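PDB 1BHE: endo-polygalacturonase from Pectobacterium carotovorum subsp. carotovorum, which hydrolyses the alpha-1,4-galacturonosyl linkages inside polygalacturonic acid chains, taking part in the maceration and soft-rotting of plant tissue. Local coordinates for residues 26-30 against 52-58. Numbering follows the deposited sequence.
Sequences TSTIQ and FLSGPLS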
# COMPACT_ATOMS: atom_id res chain seq x y z
N THR A 26 20.28 -13.42 -6.59
CA THR A 26 19.61 -13.81 -5.35
C THR A 26 20.52 -14.22 -4.21
O THR A 26 20.49 -13.63 -3.13
CB THR A 26 18.60 -14.95 -5.63
OG1 THR A 26 17.96 -14.67 -6.88
CG2 THR A 26 17.57 -15.03 -4.52
N SER A 27 21.32 -15.28 -4.40
CA SER A 27 22.15 -15.79 -3.31
C SER A 27 23.28 -14.84 -2.97
O SER A 27 23.68 -14.79 -1.80
CB SER A 27 22.65 -17.20 -3.62
OG SER A 27 23.29 -17.21 -4.89
N THR A 28 23.80 -14.07 -3.92
CA THR A 28 24.84 -13.10 -3.64
C THR A 28 24.31 -12.01 -2.70
O THR A 28 24.96 -11.65 -1.72
CB THR A 28 25.46 -12.48 -4.90
OG1 THR A 28 24.50 -11.69 -5.60
CG2 THR A 28 25.96 -13.57 -5.83
N ILE A 29 23.11 -11.52 -2.98
CA ILE A 29 22.50 -10.51 -2.11
C ILE A 29 22.13 -11.09 -0.75
O ILE A 29 22.40 -10.49 0.29
CB ILE A 29 21.27 -9.86 -2.78
CG1 ILE A 29 21.67 -9.13 -4.06
CG2 ILE A 29 20.59 -8.89 -1.82
CD1 ILE A 29 20.50 -8.65 -4.91
N GLN A 30 21.52 -12.27 -0.72
CA GLN A 30 21.12 -12.91 0.53
C GLN A 30 22.32 -13.16 1.44
O GLN A 30 22.27 -12.89 2.64
CB GLN A 30 20.36 -14.22 0.32
CG GLN A 30 19.63 -14.70 1.57
CD GLN A 30 18.62 -13.68 2.06
OE1 GLN A 30 17.63 -13.45 1.36
NE2 GLN A 30 18.87 -13.08 3.21
N PHE A 52 20.25 -5.66 -10.72
CA PHE A 52 20.38 -6.87 -9.92
C PHE A 52 19.11 -7.70 -10.14
O PHE A 52 18.02 -7.25 -9.76
CB PHE A 52 20.55 -6.57 -8.43
CG PHE A 52 21.88 -5.99 -8.04
CD1 PHE A 52 22.09 -4.63 -8.04
CD2 PHE A 52 22.92 -6.83 -7.65
CE1 PHE A 52 23.31 -4.10 -7.68
CE2 PHE A 52 24.15 -6.31 -7.29
CZ PHE A 52 24.34 -4.94 -7.29
N LEU A 53 19.24 -8.84 -10.79
CA LEU A 53 18.10 -9.71 -11.08
C LEU A 53 18.01 -10.76 -9.97
O LEU A 53 18.97 -11.51 -9.76
CB LEU A 53 18.27 -10.34 -12.46
CG LEU A 53 17.03 -10.84 -13.20
CD1 LEU A 53 15.96 -9.75 -13.32
CD2 LEU A 53 17.41 -11.35 -14.58
N SER A 54 16.89 -10.79 -9.24
CA SER A 54 16.79 -11.69 -8.09
C SER A 54 15.40 -12.24 -7.84
O SER A 54 14.39 -11.68 -8.27
CB SER A 54 17.22 -10.86 -6.86
OG SER A 54 17.00 -11.54 -5.63
N GLY A 55 15.36 -13.33 -7.09
CA GLY A 55 14.12 -13.92 -6.61
C GLY A 55 13.94 -13.44 -5.16
O GLY A 55 14.60 -12.49 -4.72
N PRO A 56 13.07 -14.09 -4.41
CA PRO A 56 12.78 -13.72 -3.04
C PRO A 56 14.00 -13.51 -2.16
O PRO A 56 14.91 -14.33 -2.14
CB PRO A 56 11.95 -14.90 -2.52
CG PRO A 56 11.25 -15.40 -3.73
CD PRO A 56 12.21 -15.22 -4.87
N LEU A 57 13.97 -12.42 -1.40
CA LEU A 57 15.01 -12.07 -0.47
C LEU A 57 14.41 -11.90 0.93
O LEU A 57 13.25 -11.49 1.06
CB LEU A 57 15.69 -10.75 -0.87
CG LEU A 57 16.39 -10.69 -2.23
CD1 LEU A 57 16.74 -9.26 -2.62
CD2 LEU A 57 17.65 -11.56 -2.22
N SER A 58 15.20 -12.21 1.95
CA SER A 58 14.77 -12.03 3.33
C SER A 58 15.65 -10.97 4.00
O SER A 58 16.88 -11.04 3.99
CB SER A 58 14.87 -13.33 4.12
OG SER A 58 14.50 -13.15 5.47
O HOH W 1 16.86 -15.35 -0.48
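Ile-29 of helix 26-33 packs against Phe-52 and Leu-57 on the buried side of the contact. Its CD1 ends 4.1 Å from CD2 of Phe-52, slanting against the ring, while its CG2 branch meets CD1 of Leu-57 at 3.9 Å, the two side chains crossing at about a right angle. Leu-18 of strand 14-19 and Leu-73 of strand 72-75 also touch both Ile-29 and Phe-52. At the start of the helix, OG1 of Thr-26 accepts the backbone N-H of Gly-55 at 2.9 Å, pinning the bend where the strand turns; OG of Ser-54 braces that bend by donating to O of Gly-55. Helix 26-33 caps the N-terminal end of the right-handed parallel beta-helix of family 28 glycosyl hydrolases, with the axes of residues 26-30 and 52-54 at 100°. Toward solvent the contact becomes polar. Gln-30, bent at chi2 (60°), lays its carboxamide alongside the backbone of Ser-58 and grips it twice: OE1 accepts from N of Ser-58 at 2.8 Å, and NE2 donates to O of Ser-58 at 3.0 Å, each nearly straight and on a carbonyl lone pair. NE2 also donates to OD1 of Asn-34, which with the Ser-58 pair sets the flip of the amide. A water donates to both OE1 and O of Pro-56, bridging them.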